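Allantoin racemase (Pseudomonas fluorescens, PDB 5LG5) catalyses the racemisation of allantoin, interconverting its two enantiomers by proton transfer, as a member of the HyuE (Asp/Glu/hydantoin) racemase family. Local coordinates at the interface of chains A and B and the interface of chains A and C. Sequence-based numbering; all coordinates share one arbitrary frame. Chains: chain A/B/C, Allantoin racemase.

Contact 1: the interface of chains A and B. Residues chain A 102, 105-106, 199; chain B 92-93, 212, 217.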
loop_
_atom_site.group_PDB
_atom_site.type_symbol
_atom_site.label_atom_id
_atom_site.label_comp_id
_atom_site.label_asym_id
_atom_site.label_seq_id
_atom_site.Cartn_x
_atom_site.Cartn_y
_atom_site.Cartn_z
ATOM N N THR A 102 18.132 -6.479 10.256
ATOM C CA THR A 102 18.380 -7.460 11.309
ATOM C C THR A 102 17.296 -7.385 12.385
ATOM O O THR A 102 16.918 -8.402 12.955
ATOM C CB THR A 102 19.889 -7.525 11.848
ATOM O OG1 THR A 102 20.019 -7.003 13.181
ATOM C CG2 THR A 102 20.840 -6.858 10.914
ATOM N N PHE A 105 14.309 -9.743 11.848
ATOM C CA PHE A 105 14.408 -11.143 12.238
ATOM C C PHE A 105 14.043 -11.380 13.693
ATOM O O PHE A 105 13.898 -12.525 14.116
ATOM C CB PHE A 105 15.819 -11.688 11.977
ATOM C CG PHE A 105 16.143 -11.841 10.518
ATOM C CD1 PHE A 105 16.953 -10.913 9.871
ATOM C CD2 PHE A 105 15.634 -12.907 9.795
ATOM C CE1 PHE A 105 17.252 -11.051 8.526
ATOM C CE2 PHE A 105 15.922 -13.057 8.454
ATOM C CZ PHE A 105 16.733 -12.128 7.811
ATOM N N LEU A 106 13.893 -10.305 14.465
ATOM C CA LEU A 106 13.822 -10.444 15.919
ATOM C C LEU A 106 12.449 -10.208 16.530
ATOM O O LEU A 106 12.210 -10.591 17.675
ATOM C CB LEU A 106 14.840 -9.512 16.573
ATOM C CG LEU A 106 16.279 -9.783 16.153
ATOM C CD1 LEU A 106 17.222 -8.742 16.783
ATOM C CD2 LEU A 106 16.630 -11.174 16.641
ATOM N N VAL A 199 19.036 -2.948 18.385
ATOM C CA VAL A 199 19.956 -3.171 17.278
ATOM C C VAL A 199 20.814 -1.951 16.977
ATOM O O VAL A 199 20.296 -0.849 16.786
ATOM C CB VAL A 199 19.210 -3.601 16.003
ATOM C CG1 VAL A 199 20.194 -3.735 14.841
ATOM C CG2 VAL A 199 18.458 -4.912 16.253
ATOM N N VAL B 92 15.598 -17.383 15.505
ATOM C CA VAL B 92 15.150 -18.350 14.523
ATOM C C VAL B 92 15.187 -17.624 13.193
ATOM O O VAL B 92 14.654 -16.518 13.077
ATOM C CB VAL B 92 13.726 -18.844 14.837
ATOM C CG1 VAL B 92 13.306 -19.961 13.864
ATOM C CG2 VAL B 92 13.654 -19.353 16.285
ATOM N N VAL B 93 15.831 -18.206 12.189
ATOM C CA VAL B 93 15.785 -17.578 10.881
ATOM C C VAL B 93 15.323 -18.520 9.781
ATOM O O VAL B 93 15.795 -19.655 9.651
ATOM C CB VAL B 93 17.034 -16.691 10.517
ATOM C CG1 VAL B 93 18.192 -16.903 11.463
ATOM C CG2 VAL B 93 17.425 -16.847 9.048
ATOM N N LEU B 212 23.357 -12.907 14.429
ATOM C CA LEU B 212 22.470 -12.594 15.553
ATOM C C LEU B 212 23.078 -13.073 16.876
ATOM O O LEU B 212 23.103 -12.325 17.860
ATOM C CB LEU B 212 21.061 -13.182 15.335
ATOM C CG LEU B 212 20.281 -12.548 14.169
ATOM C CD1 LEU B 212 18.923 -13.204 13.992
ATOM C CD2 LEU B 212 20.124 -11.039 14.372
ATOM N N LEU B 217 21.936 -10.977 20.057
ATOM C CA LEU B 217 20.544 -10.692 19.734
ATOM C C LEU B 217 19.691 -11.957 19.695
ATOM O O LEU B 217 20.112 -13.001 19.190
ATOM C CB LEU B 217 20.452 -9.976 18.381
ATOM C CG LEU B 217 21.104 -8.598 18.284
ATOM C CD1 LEU B 217 21.043 -8.095 16.857
ATOM C CD2 LEU B 217 20.425 -7.622 19.224
HETATM O O HOH W 1 14.314 -14.768 15.796
HETATM O O HOH W 2 13.183 -14.363 12.097
#
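Leucine against leucine makes the apolar centre of this patch of the two-fold interface between chains A and B. The two methyls of A:Leu106 divide the work. A:Leu106 CD1 lies over the side chain of B:Leu217, crossing it at about a right angle, 3.8 Å from B:Leu217 CB. CD2 points instead at B:Leu212, in the last turns of helix 201-214; the two side chains meet tip to tip, with A:Leu106 CD2 4.0 Å from B:Leu212 CD1. With CG anti to the carbonyl carbon (chi1 -59°) and chi2 near 176°, the fork presents one methyl to each leucine. B:Leu212 CD1 also reaches the CB of A:Phe105 at 4.0 Å. Farther along the ring, A:Phe105 CD2 lies 4.1 Å from CB of B:Val93, a compact beta-branched residue on strand 92-94, and the two side chains cross obliquely. On the other flank, B:Leu217 CD1 approaches A:Val199 CG2 and, at 4.0 Å, the hydroxyl OG1 of A:Thr102. No direct polar bond crosses here, so water completes the rim. Water 2 joins the carbonyls A:Phe105 O and B:Val92 O. Water 1 joins A:Phe105 O to the backbone amide B:Val92 N, 2.9 Å from that nitrogen and nearly straight at 175°.

Contact 2: the interface of chains A and C. Residues chain A 51, 54, 58, 79-80, 82-83, 126; chain C 51, 54-55, 58, 79-80, 82, 126.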
loop_
_atom_site.group_PDB
_atom_site.type_symbol
_atom_site.label_atom_id
_atom_site.label_comp_id
_atom_site.label_asym_id
_atom_site.label_seq_id
_atom_site.Cartn_x
_atom_site.Cartn_y
_atom_site.Cartn_z
ATOM N N TYR A 51 22.578 15.296 1.362
ATOM C CA TYR A 51 22.997 15.234 -0.031
ATOM C C TYR A 51 24.491 15.523 -0.168
ATOM O O TYR A 51 25.198 14.868 -0.948
ATOM C CB TYR A 51 22.177 16.206 -0.882
ATOM C CG TYR A 51 20.831 15.655 -1.309
ATOM C CD1 TYR A 51 20.729 14.407 -1.920
ATOM C CD2 TYR A 51 19.666 16.369 -1.089
ATOM C CE1 TYR A 51 19.508 13.896 -2.303
ATOM C CE2 TYR A 51 18.432 15.865 -1.474
ATOM C CZ TYR A 51 18.363 14.634 -2.088
ATOM O OH TYR A 51 17.141 14.133 -2.480
ATOM N N ALA A 54 26.329 12.577 0.949
ATOM C CA ALA A 54 26.302 11.519 -0.056
ATOM C C ALA A 54 27.519 11.603 -0.973
ATOM O O ALA A 54 28.257 10.630 -1.121
ATOM C CB ALA A 54 24.993 11.581 -0.876
ATOM N N MET A 58 31.087 9.239 -1.280
ATOM C CA MET A 58 31.505 8.650 -2.547
ATOM C C MET A 58 32.913 9.076 -2.929
ATOM O O MET A 58 33.733 8.257 -3.347
ATOM C CB MET A 58 30.525 9.018 -3.652
ATOM C CG MET A 58 29.215 8.225 -3.585
ATOM S SD MET A 58 28.173 8.693 -4.961
ATOM C CE MET A 58 27.007 9.721 -4.058
ATOM N N HIS A 79 21.669 10.057 2.495
ATOM C CA HIS A 79 21.664 9.644 1.104
ATOM C C HIS A 79 22.996 9.039 0.717
ATOM O O HIS A 79 23.982 9.196 1.443
ATOM C CB HIS A 79 21.384 10.856 0.209
ATOM C CG HIS A 79 19.973 11.344 0.295
ATOM N ND1 HIS A 79 19.633 12.552 0.870
ATOM C CD2 HIS A 79 18.811 10.774 -0.105
ATOM C CE1 HIS A 79 18.323 12.709 0.804
ATOM N NE2 HIS A 79 17.800 11.645 0.222
ATOM N N GLY A 80 23.024 8.358 -0.432
ATOM C CA GLY A 80 24.287 7.990 -1.051
ATOM C C GLY A 80 24.584 6.532 -1.342
ATOM O O GLY A 80 25.401 6.255 -2.225
ATOM N N GLU A 82 23.156 4.230 -2.974
ATOM C CA GLU A 82 22.973 3.906 -4.376
ATOM C C GLU A 82 24.119 4.383 -5.249
ATOM O O GLU A 82 24.388 3.787 -6.290
ATOM C CB GLU A 82 21.667 4.498 -4.899
ATOM C CG GLU A 82 20.424 4.022 -4.187
ATOM C CD GLU A 82 19.952 4.980 -3.119
ATOM O OE1 GLU A 82 20.808 5.688 -2.525
ATOM O OE2 GLU A 82 18.719 5.022 -2.890
ATOM N N GLY A 83 24.737 5.491 -4.856
ATOM C CA GLY A 83 25.885 6.026 -5.571
ATOM C C GLY A 83 27.094 5.121 -5.455
ATOM O O GLY A 83 27.765 4.830 -6.440
ATOM N N ARG A 126 14.332 6.769 3.734
ATOM C CA ARG A 126 15.362 5.779 3.426
ATOM C C ARG A 126 14.819 4.366 3.613
ATOM O O ARG A 126 15.074 3.486 2.793
ATOM C CB ARG A 126 16.643 5.990 4.247
ATOM C CG ARG A 126 17.389 7.282 3.929
ATOM C CD ARG A 126 17.637 7.429 2.436
ATOM N NE ARG A 126 18.566 6.422 1.916
ATOM C CZ ARG A 126 18.894 6.307 0.628
ATOM N NH1 ARG A 126 18.366 7.128 -0.268
ATOM N NH2 ARG A 126 19.749 5.370 0.232
ATOM N N TYR C 51 23.322 12.108 -7.626
ATOM C CA TYR C 51 23.764 12.632 -6.333
ATOM C C TYR C 51 24.746 13.763 -6.533
ATOM O O TYR C 51 24.743 14.756 -5.791
ATOM C CB TYR C 51 24.370 11.520 -5.488
ATOM C CG TYR C 51 23.339 10.684 -4.757
ATOM C CD1 TYR C 51 22.386 11.286 -3.946
ATOM C CD2 TYR C 51 23.292 9.304 -4.915
ATOM C CE1 TYR C 51 21.431 10.531 -3.275
ATOM C CE2 TYR C 51 22.329 8.531 -4.253
ATOM C CZ TYR C 51 21.412 9.156 -3.431
ATOM O OH TYR C 51 20.467 8.415 -2.762
ATOM N N ALA C 54 22.785 16.878 -7.643
ATOM C CA ALA C 54 22.066 17.526 -6.543
ATOM C C ALA C 54 22.869 18.646 -5.889
ATOM O O ALA C 54 22.346 19.738 -5.656
ATOM C CB ALA C 54 21.648 16.488 -5.494
ATOM N N ILE C 55 24.123 18.360 -5.551
ATOM C CA ILE C 55 25.013 19.353 -4.940
ATOM C C ILE C 55 25.416 20.386 -5.979
ATOM O O ILE C 55 25.485 21.597 -5.686
ATOM C CB ILE C 55 26.281 18.721 -4.310
ATOM C CG1 ILE C 55 25.943 18.068 -2.984
ATOM C CG2 ILE C 55 27.286 19.787 -3.928
ATOM C CD1 ILE C 55 25.020 16.959 -3.093
ATOM N N MET C 58 22.580 22.636 -6.178
ATOM C CA MET C 58 22.598 23.423 -4.950
ATOM C C MET C 58 23.734 24.442 -4.943
ATOM O O MET C 58 23.517 25.619 -4.648
ATOM C CB MET C 58 22.689 22.498 -3.749
ATOM C CG MET C 58 21.361 21.856 -3.408
ATOM S SD MET C 58 21.497 20.786 -1.986
ATOM C CE MET C 58 21.296 19.167 -2.762
ATOM N N HIS C 79 18.134 13.634 -7.768
ATOM C CA HIS C 79 18.027 14.087 -6.394
ATOM C C HIS C 79 18.260 15.592 -6.244
ATOM O O HIS C 79 18.716 16.260 -7.176
ATOM C CB HIS C 79 19.074 13.337 -5.576
ATOM C CG HIS C 79 18.811 11.869 -5.470
ATOM N ND1 HIS C 79 19.537 10.930 -6.175
ATOM C CD2 HIS C 79 17.896 11.174 -4.750
ATOM C CE1 HIS C 79 19.087 9.721 -5.885
ATOM N NE2 HIS C 79 18.092 9.840 -5.022
ATOM N N GLY C 80 17.949 16.112 -5.058
ATOM C CA GLY C 80 18.378 17.443 -4.662
ATOM C C GLY C 80 17.304 18.433 -4.257
ATOM O O GLY C 80 17.588 19.365 -3.490
ATOM N N GLU C 82 14.894 18.466 -2.162
ATOM C CA GLU C 82 14.783 18.633 -0.726
ATOM C C GLU C 82 15.910 19.488 -0.171
ATOM O O GLU C 82 15.723 20.189 0.822
ATOM C CB GLU C 82 14.789 17.272 -0.025
ATOM C CG GLU C 82 13.691 16.326 -0.454
ATOM C CD GLU C 82 14.160 15.376 -1.525
ATOM O OE1 GLU C 82 15.017 15.785 -2.342
ATOM O OE2 GLU C 82 13.707 14.210 -1.517
ATOM N N ARG C 126 11.728 8.638 -7.211
ATOM C CA ARG C 126 11.380 10.040 -6.970
ATOM C C ARG C 126 9.864 10.261 -6.871
ATOM O O ARG C 126 9.395 10.976 -5.986
ATOM C CB ARG C 126 11.961 10.974 -8.041
ATOM C CG ARG C 126 13.496 11.052 -8.087
ATOM C CD ARG C 126 14.111 11.328 -6.729
ATOM N NE ARG C 126 13.816 12.668 -6.240
ATOM C CZ ARG C 126 14.215 13.129 -5.057
ATOM N NH1 ARG C 126 14.910 12.346 -4.240
ATOM N NH2 ARG C 126 13.915 14.368 -4.689
HETATM O O HOH W 3 23.892 14.160 -3.126
HETATM O O HOH W 4 14.924 12.008 -0.772
HETATM O O HOH W 5 17.271 7.166 -3.825
#
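Carboxylate oxygen OE1 of C:Glu82 is gripped by two donors, one from each chain, in a patch of the two-fold A-C interface where each helix 47-63 sends a tyrosine into its partner. The phenol of A:Tyr51 donates from across the interface, A:Tyr51 OH to C:Glu82 OE1 2.7 Å, while C:Arg126 NH2 binds the same C:Glu82 OE1 within its own chain at 3.0 Å as a salt bridge. Both arrive from above the carboxylate plane, the phenol OH 46° out of it, whereas OE1 lies in the guanidinium plane of C:Arg126. The arginine, bent at chi2 and chi3, thus holds the glutamate for its partner and would probably favour its ionised form. The two-fold axis repeats this with C:Tyr51 OH and A:Glu82 OE1 at 2.8 Å. Tyrosine suits the position because its long, rigid ring carries a hydroxyl deep into the neighbour. With CG anti to the carbonyl carbon (chi1 -83°), A:Tyr51 is sandwiched: C:Gly80 CA lies 3.5 Å above one face of the A:Tyr51 ring toward the rim, where the lack of a side chain permits close approach, and A:His79 packs against the other. C:His79 CB also touches ring atom CE1. The flexible thioether of C:Met58 bends at chi3 to bring CE within 3.6 Å of A:Tyr51 CB. Beyond the rings, water 3 joins the two tyrosine carbonyls, 2.6 Å from A:Tyr51 O and 2.9 Å from C:Tyr51 O.

Contact 3: the interface of chains A and B. Residues chain A 101, 104-105, 130-132, 135; chain B 101, 104-105, 130-132, 135.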
loop_
_atom_site.group_PDB
_atom_site.type_symbol
_atom_site.label_atom_id
_atom_site.label_comp_id
_atom_site.label_asym_id
_atom_site.label_seq_id
_atom_site.Cartn_x
_atom_site.Cartn_y
_atom_site.Cartn_z
ATOM N N SER A 101 16.894 -4.275 8.864
ATOM C CA SER A 101 16.879 -5.630 8.322
ATOM C C SER A 101 17.146 -6.703 9.384
ATOM O O SER A 101 16.474 -7.744 9.406
ATOM C CB SER A 101 17.858 -5.750 7.151
ATOM O OG SER A 101 17.761 -7.029 6.559
ATOM N N MET A 104 14.218 -6.992 11.874
ATOM C CA MET A 104 13.060 -7.706 11.374
ATOM C C MET A 104 13.111 -9.201 11.660
ATOM O O MET A 104 12.078 -9.845 11.777
ATOM C CB MET A 104 12.864 -7.409 9.887
ATOM C CG MET A 104 12.267 -6.021 9.671
ATOM S SD MET A 104 12.481 -5.390 8.018
ATOM C CE MET A 104 11.868 -6.785 7.049
ATOM N N PHE A 105 14.309 -9.743 11.848
ATOM C CA PHE A 105 14.408 -11.143 12.238
ATOM C C PHE A 105 14.043 -11.380 13.693
ATOM O O PHE A 105 13.898 -12.525 14.116
ATOM C CB PHE A 105 15.819 -11.688 11.977
ATOM C CG PHE A 105 16.143 -11.841 10.518
ATOM C CD1 PHE A 105 16.953 -10.913 9.871
ATOM C CD2 PHE A 105 15.634 -12.907 9.795
ATOM C CE1 PHE A 105 17.252 -11.051 8.526
ATOM C CE2 PHE A 105 15.922 -13.057 8.454
ATOM C CZ PHE A 105 16.733 -12.128 7.811
ATOM N N ALA A 130 14.209 1.553 0.732
ATOM C CA ALA A 130 14.893 0.275 0.871
ATOM C C ALA A 130 13.904 -0.896 0.960
ATOM O O ALA A 130 14.308 -2.057 0.977
ATOM C CB ALA A 130 15.811 0.299 2.078
ATOM N N GLY A 131 12.615 -0.585 1.052
ATOM C CA GLY A 131 11.593 -1.615 1.154
ATOM C C GLY A 131 11.636 -2.352 2.479
ATOM O O GLY A 131 11.347 -3.551 2.551
ATOM N N LEU A 132 12.004 -1.622 3.527
ATOM C CA LEU A 132 12.094 -2.178 4.871
ATOM C C LEU A 132 11.123 -1.472 5.817
ATOM O O LEU A 132 11.151 -1.698 7.024
ATOM C CB LEU A 132 13.529 -2.068 5.399
ATOM C CG LEU A 132 14.599 -2.907 4.682
ATOM C CD1 LEU A 132 16.001 -2.516 5.136
ATOM C CD2 LEU A 132 14.354 -4.379 4.998
ATOM N N ARG A 135 7.458 -3.189 8.213
ATOM C CA ARG A 135 7.456 -3.664 9.596
ATOM C C ARG A 135 7.993 -2.648 10.593
ATOM O O ARG A 135 8.214 -2.967 11.760
ATOM C CB ARG A 135 8.190 -4.995 9.711
ATOM C CG ARG A 135 7.629 -6.007 8.729
ATOM C CD ARG A 135 7.276 -7.307 9.381
ATOM N NE ARG A 135 8.150 -7.637 10.514
ATOM C CZ ARG A 135 9.141 -8.529 10.463
ATOM N NH1 ARG A 135 9.436 -9.149 9.325
ATOM N NH2 ARG A 135 9.861 -8.775 11.539
ATOM N N SER B 101 16.074 -10.917 2.286
ATOM C CA SER B 101 16.720 -9.834 3.021
ATOM C C SER B 101 18.156 -9.557 2.552
ATOM O O SER B 101 18.547 -8.396 2.356
ATOM C CB SER B 101 16.671 -10.133 4.522
ATOM O OG SER B 101 17.142 -9.037 5.277
ATOM N N MET B 104 18.266 -7.994 -0.974
ATOM C CA MET B 104 17.909 -6.577 -1.020
ATOM C C MET B 104 19.117 -5.673 -0.824
ATOM O O MET B 104 19.086 -4.521 -1.214
ATOM C CB MET B 104 16.799 -6.253 -0.014
ATOM C CG MET B 104 15.415 -6.728 -0.478
ATOM S SD MET B 104 14.219 -6.861 0.863
ATOM C CE MET B 104 14.353 -5.224 1.604
ATOM N N PHE B 105 20.179 -6.191 -0.216
ATOM C CA PHE B 105 21.419 -5.423 -0.139
ATOM C C PHE B 105 22.175 -5.379 -1.463
ATOM O O PHE B 105 23.154 -4.632 -1.604
ATOM C CB PHE B 105 22.336 -5.960 0.963
ATOM C CG PHE B 105 21.841 -5.658 2.335
ATOM C CD1 PHE B 105 21.224 -6.634 3.091
ATOM C CD2 PHE B 105 21.962 -4.377 2.855
ATOM C CE1 PHE B 105 20.743 -6.341 4.359
ATOM C CE2 PHE B 105 21.477 -4.080 4.108
ATOM C CZ PHE B 105 20.873 -5.065 4.860
ATOM N N ALA B 130 6.300 -10.822 6.079
ATOM C CA ALA B 130 7.635 -10.469 6.563
ATOM C C ALA B 130 8.022 -9.039 6.200
ATOM O O ALA B 130 9.046 -8.544 6.653
ATOM C CB ALA B 130 8.666 -11.441 6.025
ATOM N N GLY B 131 7.225 -8.386 5.360
ATOM C CA GLY B 131 7.533 -7.034 4.949
ATOM C C GLY B 131 8.796 -6.983 4.112
ATOM O O GLY B 131 9.563 -6.030 4.194
ATOM N N LEU B 132 9.017 -8.028 3.326
ATOM C CA LEU B 132 10.168 -8.108 2.427
ATOM C C LEU B 132 9.717 -8.159 0.986
ATOM O O LEU B 132 10.536 -8.351 0.093
ATOM C CB LEU B 132 11.033 -9.343 2.721
ATOM C CG LEU B 132 11.804 -9.359 4.043
ATOM C CD1 LEU B 132 12.425 -10.720 4.316
ATOM C CD2 LEU B 132 12.878 -8.278 3.998
ATOM N N ARG B 135 10.419 -5.022 -2.442
ATOM C CA ARG B 135 11.491 -5.012 -3.435
ATOM C C ARG B 135 11.558 -6.309 -4.239
ATOM O O ARG B 135 12.512 -6.544 -4.978
ATOM C CB ARG B 135 12.836 -4.689 -2.783
ATOM C CG ARG B 135 12.763 -3.433 -1.920
ATOM C CD ARG B 135 13.801 -2.407 -2.297
ATOM N NE ARG B 135 15.041 -3.006 -2.797
ATOM C CZ ARG B 135 16.183 -3.053 -2.110
ATOM N NH1 ARG B 135 16.259 -2.559 -0.876
ATOM N NH2 ARG B 135 17.250 -3.613 -2.651
HETATM O O HOH W 6 9.580 -4.081 6.540
HETATM O O HOH W 7 11.182 -5.421 0.453
HETATM O O HOH W 8 19.874 -9.314 6.795
#
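At the end of helix 120-130 in chain A of this HyuE-family racemase, A:Gly131 takes positive phi (69°), a conformation glycine adopts easily, and the preceding A:Ala130 O faces chain B. A:Arg135 uses the twin of that carbonyl. Its chain is bent at chi2 and chi3, and A:Arg135 NH1 donates to B:Ala130 O at 2.8 Å, from above the carbonyl plane and off the lone pairs. A:Arg135 NH2 stays at home and binds A:Met104 O at 2.5 Å, in the carbonyl plane on a lone pair. One guanidinium therefore links the end of its own helix 95-104 to the other chain's turn, a task for which several N-H groups on one flat head are well suited; A:Met104 CG lies over its face. The same methionine, bent at chi3, runs past B:Leu132 in the opposite direction; A:Met104 CE lies 3.5 Å from B:Leu132 CD2, a snug apolar contact made by a supple thioether. At the centre, A:Ser101 OG and B:Ser101 OG meet at 2.5 Å in a short hydrogen bond across the axis. Each OG is anti to its backbone N, and such small side chains let the helices come close. Water 8 also contacts both hydroxyls. Alongside, the ring tip A:Phe105 CZ rests 3.8 Å from B:Ser101 CB. Water 6 connects A:Arg135 N to B:Gly131 O, 3.0 Å from that oxygen.

Contact 1 and contact 3 belong to the same A-B interface: the centres of their C-alpha atoms are about 13 Å apart, both draw on helix 95-104, and A:Phe105 takes part in each. Contact 2 faces chain C, with its C-alpha centre about 30 Å from that of contact 1 and about 22 Å from that of contact 3. Helix 120-130 contributes to both contact 2 and contact 3, giving A:Arg126 to the former and A:Ala130 to the latter. Each chain thus carries two different two-fold surfaces, and their alternation is consistent with the six-copy deposited assembly, although the structure alone does not prove a hexamer in solution.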